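Local coordinates for oxidized polyvinyl alcohol hydrolase (Pseudomonas sp. VM15C, PDB 3WWC), which hydrolyses beta-diketones such as 4,6-nonanedione and cleaves oxidized polyvinyl alcohol in the second step of its degradation, at residues P246-T251 with L318-S323; I51-K56 with A86-A91. The protein carries 1 engineered substitution. All coordinates share one frame; numbering follows the deposited sequence.

Contact 1 of 2, residues P246-T251 with L318-S323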
ATOM      1  N   PRO A 246       6.355  15.351   1.320  1.00 11.67           N
ATOM      2  CA  PRO A 246       5.439  15.595   0.209  1.00 10.18           C
ATOM      3  C   PRO A 246       5.016  14.329  -0.516  1.00  8.73           C
ATOM      4  O   PRO A 246       5.876  13.567  -0.989  1.00 11.23           O
ATOM      5  CB  PRO A 246       6.232  16.513  -0.701  1.00 11.78           C
ATOM      6  CG  PRO A 246       7.275  17.040   0.126  1.00 14.90           C
ATOM      7  CD  PRO A 246       7.655  16.003   1.090  1.00 12.71           C
ATOM      8  N   LEU A 247       3.703  14.121  -0.644  1.00  9.02           N
ATOM      9  CA  LEU A 247       3.156  12.927  -1.262  1.00  8.43           C
ATOM     10  C   LEU A 247       1.884  13.206  -2.014  1.00  8.85           C
ATOM     11  O   LEU A 247       1.238  14.232  -1.813  1.00  8.98           O
ATOM     12  CB  LEU A 247       2.715  11.916  -0.169  1.00  8.35           C
ATOM     13  CG  LEU A 247       3.777  11.385   0.797  1.00  8.64           C
ATOM     14  CD1 LEU A 247       3.054  10.643   1.958  1.00  8.19           C
ATOM     15  CD2 LEU A 247       4.761  10.447   0.085  1.00 10.83           C
ATOM     16  N   ILE A 248       1.529  12.251  -2.871  1.00  7.25           N
ATOM     17  CA  ILE A 248       0.186  12.176  -3.396  1.00  7.92           C
ATOM     18  C   ILE A 248      -0.288  10.761  -3.015  1.00  8.60           C
ATOM     19  O   ILE A 248       0.407   9.772  -3.256  1.00  9.03           O
ATOM     20  CB  ILE A 248       0.044  12.451  -4.894  1.00  8.36           C
ATOM     21  CG1 ILE A 248      -1.402  12.144  -5.301  1.00  9.01           C
ATOM     22  CG2 ILE A 248       1.073  11.650  -5.736  1.00  8.08           C
ATOM     23  CD1 ILE A 248      -1.772  12.727  -6.687  1.00 10.17           C
ATOM     24  N   VAL A 249      -1.429  10.673  -2.342  1.00  8.12           N
ATOM     25  CA  VAL A 249      -1.948   9.379  -1.909  1.00  8.19           C
ATOM     26  C   VAL A 249      -3.338   9.209  -2.444  1.00  8.06           C
ATOM     27  O   VAL A 249      -4.201  10.101  -2.288  1.00  9.46           O
ATOM     28  CB  VAL A 249      -1.984   9.284  -0.374  1.00  8.19           C
ATOM     29  CG1 VAL A 249      -2.498   7.905   0.071  1.00  9.56           C
ATOM     30  CG2 VAL A 249      -0.567   9.548   0.199  1.00  9.23           C
ATOM     31  N   MET A 250      -3.580   8.070  -3.068  1.00  6.89           N
ATOM     32  CA  MET A 250      -4.910   7.748  -3.618  1.00  7.40           C
ATOM     33  C   MET A 250      -5.421   6.512  -2.874  1.00  7.58           C
ATOM     34  O   MET A 250      -4.903   5.412  -3.067  1.00  8.49           O
ATOM     35  CB  MET A 250      -4.807   7.446  -5.110  1.00  9.14           C
ATOM     36  CG  MET A 250      -6.213   7.216  -5.695  1.00 11.29           C
ATOM     37  SD  MET A 250      -6.137   6.828  -7.503  1.00 13.34           S
ATOM     38  CE  MET A 250      -5.781   8.441  -8.141  1.00 12.69           C
ATOM     39  N   THR A 251      -6.415   6.723  -2.019  1.00  7.69           N
ATOM     40  CA  THR A 251      -6.997   5.626  -1.227  1.00  8.61           C
ATOM     41  C   THR A 251      -8.248   5.135  -1.916  1.00  8.20           C
ATOM     42  O   THR A 251      -9.091   5.953  -2.307  1.00  9.36           O
ATOM     43  CB  THR A 251      -7.362   6.108   0.147  1.00  9.05           C
ATOM     44  OG1 THR A 251      -6.184   6.621   0.809  1.00  8.94           O
ATOM     45  CG2 THR A 251      -7.956   4.960   0.974  1.00  8.71           C
ATOM     46  N   LEU A 318      -2.070   5.403 -11.901  1.00  7.91           N
ATOM     47  CA  LEU A 318      -0.641   5.675 -11.906  1.00  8.79           C
ATOM     48  C   LEU A 318      -0.315   6.967 -12.597  1.00  9.17           C
ATOM     49  O   LEU A 318       0.525   7.707 -12.101  1.00  9.16           O
ATOM     50  CB  LEU A 318       0.137   4.496 -12.525  1.00  9.06           C
ATOM     51  CG  LEU A 318       0.763   3.500 -11.489  1.00  9.63           C
ATOM     52  CD1 LEU A 318       1.824   4.130 -10.582  1.00 10.13           C
ATOM     53  CD2 LEU A 318      -0.377   2.923 -10.670  1.00 11.18           C
ATOM     54  N   ASP A 319      -0.998   7.288 -13.685  1.00  8.77           N
ATOM     55  CA  ASP A 319      -0.710   8.555 -14.347  1.00  9.03           C
ATOM     56  C   ASP A 319      -1.153   9.726 -13.497  1.00  9.58           C
ATOM     57  O   ASP A 319      -0.545  10.809 -13.587  1.00 10.55           O
ATOM     58  CB  ASP A 319      -1.388   8.614 -15.721  1.00 10.00           C
ATOM     59  CG  ASP A 319      -0.799   7.619 -16.702  1.00 10.20           C
ATOM     60  OD1 ASP A 319       0.231   6.993 -16.424  1.00 10.23           O
ATOM     61  OD2 ASP A 319      -1.397   7.428 -17.796  1.00 10.70           O
ATOM     62  N   THR A 320      -2.189   9.559 -12.661  1.00  8.32           N
ATOM     63  CA  THR A 320      -2.629  10.619 -11.747  1.00  9.38           C
ATOM     64  C   THR A 320      -1.550  10.815 -10.688  1.00  8.84           C
ATOM     65  O   THR A 320      -1.142  11.966 -10.387  1.00  8.98           O
ATOM     66  CB  THR A 320      -3.925  10.223 -11.069  1.00  8.33           C
ATOM     67  OG1 THR A 320      -4.988  10.212 -12.054  1.00  9.93           O
ATOM     68  CG2 THR A 320      -4.279  11.232  -9.957  1.00  9.94           C
ATOM     69  N   LEU A 321      -1.027   9.718 -10.114  1.00  8.63           N
ATOM     70  CA  LEU A 321       0.052   9.886  -9.136  1.00  8.66           C
ATOM     71  C   LEU A 321       1.280  10.570  -9.802  1.00  9.26           C
ATOM     72  O   LEU A 321       1.864  11.508  -9.230  1.00  7.92           O
ATOM     73  CB  LEU A 321       0.512   8.510  -8.568  1.00  8.97           C
ATOM     74  CG  LEU A 321      -0.565   7.699  -7.855  1.00  9.59           C
ATOM     75  CD1 LEU A 321       0.119   6.415  -7.357  1.00 10.85           C
ATOM     76  CD2 LEU A 321      -1.145   8.448  -6.662  1.00 12.67           C
ATOM     77  N   ALA A 322       1.640  10.141 -11.009  1.00  9.07           N
ATOM     78  CA  ALA A 322       2.819  10.707 -11.706  1.00  9.20           C
ATOM     79  C   ALA A 322       2.637  12.185 -12.078  1.00 10.23           C
ATOM     80  O   ALA A 322       3.615  12.887 -12.309  1.00 11.74           O
ATOM     81  CB  ALA A 322       3.118   9.848 -12.987  1.00 10.05           C
ATOM     82  N   SER A 323       1.401  12.644 -12.087  1.00  9.03           N
ATOM     83  CA  SER A 323       1.156  14.079 -12.362  1.00 10.72           C
ATOM     84  C   SER A 323       1.543  14.956 -11.188  1.00 11.68           C
ATOM     85  O   SER A 323       1.490  16.202 -11.274  1.00 12.67           O
ATOM     86  CB  SER A 323      -0.321  14.302 -12.715  1.00 10.71           C
ATOM     87  OG  SER A 323      -1.190  14.288 -11.588  1.00 11.99           O
TER
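Strand 247-251 and helix 318-322 run nearly antiparallel, 156° between their directions and 8.9 Å between axes at the closest, with Ile-248 facing Leu-321. The joint is entirely apolar between side chains. Leu-321 sends CD2 to the strand, where it meets Ile-248 CG1 at 3.9 Å and Met-250 CB at 4.1 Å. Ile-248 also sets CG2 against Leu-321 O at 3.6 Å, and CD1, at the end of the CG1 arm, lies near Thr-320 O. This is the alpha/beta-hydrolase fold, with helix 310-322 lying against one face of the central sheet and strand 247-253 placed between strands 196-200 and 292-298. Met-250 runs extended through its first two torsions, then turns at chi3 (-75°), which carries CE to Thr-320 CG2, 3.7 Å away; the two side chains cross at about a right angle. An alanine at Ile-248 would probably leave a gap beside Leu-321 CD2 and strip the packing from the carbonyls of Leu-321 and Thr-320. The Thr-320 carbonyl is held from within its own segment by Ser-323 N and by Ser-323 OG, the latter at 2.6 Å on a lone pair, while Thr-320 OG1 bonds to the Trp-316 carbonyl one turn back.

Contact 2 of 2, residues I51-K56 with A86-A91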
ATOM      1  N   ILE A  51      10.633  -8.800  -8.441  1.00  9.25           N
ATOM      2  CA  ILE A  51      10.609  -8.956  -9.895  1.00  9.77           C
ATOM      3  C   ILE A  51      10.624  -7.585 -10.536  1.00  9.93           C
ATOM      4  O   ILE A  51       9.861  -6.679 -10.151  1.00 10.20           O
ATOM      5  CB  ILE A  51       9.347  -9.730 -10.316  1.00  8.83           C
ATOM      6  CG1 ILE A  51       9.351 -11.118  -9.653  1.00 10.40           C
ATOM      7  CG2 ILE A  51       9.290  -9.924 -11.843  1.00 10.68           C
ATOM      8  CD1 ILE A  51       8.025 -11.932  -9.843  1.00 13.14           C
ATOM      9  N   VAL A  52      11.420  -7.446 -11.588  1.00  9.49           N
ATOM     10  CA  VAL A  52      11.538  -6.173 -12.268  1.00 10.41           C
ATOM     11  C   VAL A  52      11.052  -6.251 -13.698  1.00 12.14           C
ATOM     12  O   VAL A  52      11.478  -7.130 -14.478  1.00 12.95           O
ATOM     13  CB  VAL A  52      13.027  -5.688 -12.323  1.00  9.72           C
ATOM     14  CG1 VAL A  52      13.140  -4.356 -13.155  1.00 11.36           C
ATOM     15  CG2 VAL A  52      13.600  -5.512 -10.930  1.00 11.05           C
ATOM     16  N   TYR A  53      10.147  -5.340 -14.067  1.00 10.74           N
ATOM     17  CA  TYR A  53       9.717  -5.223 -15.473  1.00 12.44           C
ATOM     18  C   TYR A  53      10.125  -3.780 -15.864  1.00 12.85           C
ATOM     19  O   TYR A  53       9.452  -2.793 -15.497  1.00 11.66           O
ATOM     20  CB  TYR A  53       8.183  -5.397 -15.615  1.00 12.77           C
ATOM     21  CG  TYR A  53       7.610  -6.805 -15.442  1.00 14.29           C
ATOM     22  CD1 TYR A  53       7.379  -7.355 -14.170  1.00 17.19           C
ATOM     23  CD2 TYR A  53       7.273  -7.583 -16.556  1.00 17.21           C
ATOM     24  CE1 TYR A  53       6.835  -8.643 -14.050  1.00 16.36           C
ATOM     25  CE2 TYR A  53       6.731  -8.855 -16.429  1.00 17.64           C
ATOM     26  CZ  TYR A  53       6.520  -9.375 -15.173  1.00 18.70           C
ATOM     27  OH  TYR A  53       5.956 -10.656 -15.050  1.00 20.38           O
ATOM     28  N   PRO A  54      11.209  -3.612 -16.650  1.00 13.50           N
ATOM     29  CA  PRO A  54      11.637  -2.259 -17.037  1.00 12.91           C
ATOM     30  C   PRO A  54      10.631  -1.552 -17.931  1.00 13.23           C
ATOM     31  O   PRO A  54       9.944  -2.159 -18.757  1.00 14.98           O
ATOM     32  CB  PRO A  54      12.978  -2.471 -17.741  1.00 15.39           C
ATOM     33  CG  PRO A  54      13.409  -3.853 -17.316  1.00 15.55           C
ATOM     34  CD  PRO A  54      12.147  -4.650 -17.124  1.00 13.77           C
ATOM     35  N   ALA A  55      10.541  -0.235 -17.754  1.00 13.35           N
ATOM     36  CA  ALA A  55       9.603   0.564 -18.522  1.00 13.46           C
ATOM     37  C   ALA A  55       9.817   0.479 -20.005  1.00 16.69           C
ATOM     38  O   ALA A  55      10.971   0.515 -20.438  1.00 19.30           O
ATOM     39  CB  ALA A  55       9.731   2.044 -18.103  1.00 12.70           C
ATOM     40  N   LYS A  56       8.719   0.457 -20.747  1.00 17.73           N
ATOM     41  CA  LYS A  56       8.745   0.477 -22.233  1.00 22.34           C
ATOM     42  C   LYS A  56       8.380   1.867 -22.761  1.00 23.71           C
ATOM     43  O   LYS A  56       7.650   2.629 -22.110  1.00 22.79           O
ATOM     44  CB  LYS A  56       7.711  -0.476 -22.805  1.00 22.62           C
ATOM     45  CG  LYS A  56       7.914  -1.903 -22.428  1.00 26.61           C
ATOM     46  CD  LYS A  56       9.286  -2.396 -22.778  1.00 30.88           C
ATOM     47  CE  LYS A  56       9.208  -3.894 -23.004  1.00 34.35           C
ATOM     48  NZ  LYS A  56       7.752  -4.308 -22.917  1.00 37.09           N
ATOM     49  N   ALA A  86      -3.029  -7.566 -13.012  1.00  9.54           N
ATOM     50  CA  ALA A  86      -2.000  -7.669 -14.080  1.00  9.61           C
ATOM     51  C   ALA A  86      -1.106  -6.435 -14.047  1.00  9.09           C
ATOM     52  O   ALA A  86      -0.904  -5.742 -15.034  1.00  9.17           O
ATOM     53  CB  ALA A  86      -2.688  -7.825 -15.444  1.00 10.44           C
ATOM     54  N   ASN A  87      -0.476  -6.221 -12.892  1.00  8.99           N
ATOM     55  CA  ASN A  87       0.310  -5.005 -12.677  1.00  8.19           C
ATOM     56  C   ASN A  87       1.583  -4.875 -13.527  1.00  9.43           C
ATOM     57  O   ASN A  87       2.103  -3.762 -13.675  1.00  8.93           O
ATOM     58  CB  ASN A  87       0.632  -4.885 -11.173  1.00  8.86           C
ATOM     59  CG  ASN A  87      -0.522  -4.292 -10.403  1.00  7.70           C
ATOM     60  OD1 ASN A  87      -0.667  -3.074 -10.361  1.00  8.45           O
ATOM     61  ND2 ASN A  87      -1.371  -5.126  -9.812  1.00  8.43           N
ATOM     62  N   SER A  88       2.111  -5.984 -14.058  1.00  8.55           N
ATOM     63  CA  SER A  88       3.278  -5.883 -14.913  1.00  8.66           C
ATOM     64  C   SER A  88       2.973  -5.151 -16.200  1.00  9.52           C
ATOM     65  O   SER A  88       3.886  -4.669 -16.837  1.00  9.89           O
ATOM     66  CB  SER A  88       3.792  -7.289 -15.264  1.00 10.51           C
ATOM     67  OG  SER A  88       2.887  -8.024 -16.080  1.00 11.73           O
ATOM     68  N   ILE A  89       1.709  -5.060 -16.564  1.00  9.06           N
ATOM     69  CA  ILE A  89       1.316  -4.367 -17.785  1.00 11.69           C
ATOM     70  C   ILE A  89       1.613  -2.895 -17.703  1.00 12.02           C
ATOM     71  O   ILE A  89       1.772  -2.238 -18.767  1.00 13.45           O
ATOM     72  CB  ILE A  89      -0.193  -4.687 -18.112  1.00 12.03           C
ATOM     73  CG1 ILE A  89      -0.331  -6.204 -18.254  1.00 13.42           C
ATOM     74  CG2 ILE A  89      -0.641  -4.033 -19.459  1.00 13.85           C
ATOM     75  CD1 ILE A  89       0.678  -6.789 -19.166  1.00 19.31           C
ATOM     76  N   LEU A  90       1.747  -2.353 -16.495  1.00 10.69           N
ATOM     77  CA  LEU A  90       2.139  -0.928 -16.398  1.00 11.29           C
ATOM     78  C   LEU A  90       3.524  -0.689 -16.992  1.00 10.17           C
ATOM     79  O   LEU A  90       3.866   0.454 -17.269  1.00  9.86           O
ATOM     80  CB  LEU A  90       2.084  -0.436 -14.968  1.00 12.66           C
ATOM     81  CG  LEU A  90       0.604  -0.145 -14.723  1.00 16.65           C
ATOM     82  CD1 LEU A  90       0.298  -0.372 -13.324  1.00 17.83           C
ATOM     83  CD2 LEU A  90       0.256   1.291 -15.163  1.00 18.13           C
ATOM     84  N   ALA A  91       4.357  -1.702 -17.167  1.00  8.60           N
ATOM     85  CA  ALA A  91       5.644  -1.471 -17.821  1.00  9.03           C
ATOM     86  C   ALA A  91       5.400  -1.085 -19.306  1.00 10.51           C
ATOM     87  O   ALA A  91       6.124  -0.267 -19.838  1.00 13.07           O
ATOM     88  CB  ALA A  91       6.578  -2.748 -17.729  1.00  9.61           C
TER
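Ala-91 O takes the backbone N-H of Lys-56 in the one hydrogen bond that crosses this contact, 2.8 Å long with an N-H...O angle of 157°. The donor comes in tilted out of the carbonyl plane. The start of the Lys-56 side chain lies against the same oxygen, with CB 3.4 Å from Ala-91 O and CG nearly as near, while its far end makes a long, weak ion pair with Asp-92.

Behind that bond, the methyl of Ala-91 fits against the chain leaving the strand. Ala-91 CB lies 3.6 Å from Tyr-53 O and equally near Pro-54 O, and it also touches Tyr-53 CB at 3.7 Å. Next along is a CH-pi contact: Ser-88 CB sits over the centre of the Tyr-53 ring, 3.4 Å from the centroid and only 9° off the ring normal, so the carbon is set squarely on one face. The Ser-88 hydroxyl lies between the backbone N and the carbonyl carbon (chi1 67°) and bonds to the Leu-79 carbonyl, which helps fix the turn of this side chain beneath the ring.

Residues 87-91 have helical backbone angles, with Ala-91 N bonded to Ser-88 O three residues back, and this spacing lets Ser-88 and Ala-91 both face segment 51-56. Far from the annotated sites, the contact ties the end of strand 46-53 to the loop leading into its antiparallel neighbour, strand 96-100. Tyr-53 also leans on Leu-79 and Thr-80 of helix 75-80, while Ile-89 and Leu-90 reach helix 310-322 and Leu-90 also touches Trp-65 of strand 62-68.

Overall arrangement
Contact 1 is core and contact 2 is only partly buried, nearer the edge of the molecule, and the two are centred 18 Å apart. Both reach the same large sheet: contact 1 uses its inner strand 247-253, contact 2 the far end of strand 46-53, next to the outermost strand 36-43. Helix 310-322 links them, since it supplies one half of contact 1 and also packs on loop 86-91, where Leu-318 CB comes 4.2 Å from Leu-90 CD2. Their chemistry follows their place. The buried contact relies on branched and sulfur-bearing side chains with no hydrogen bond across it, whereas the loop contact combines a backbone hydrogen bond, a CH-pi contact and a lysine at the surface.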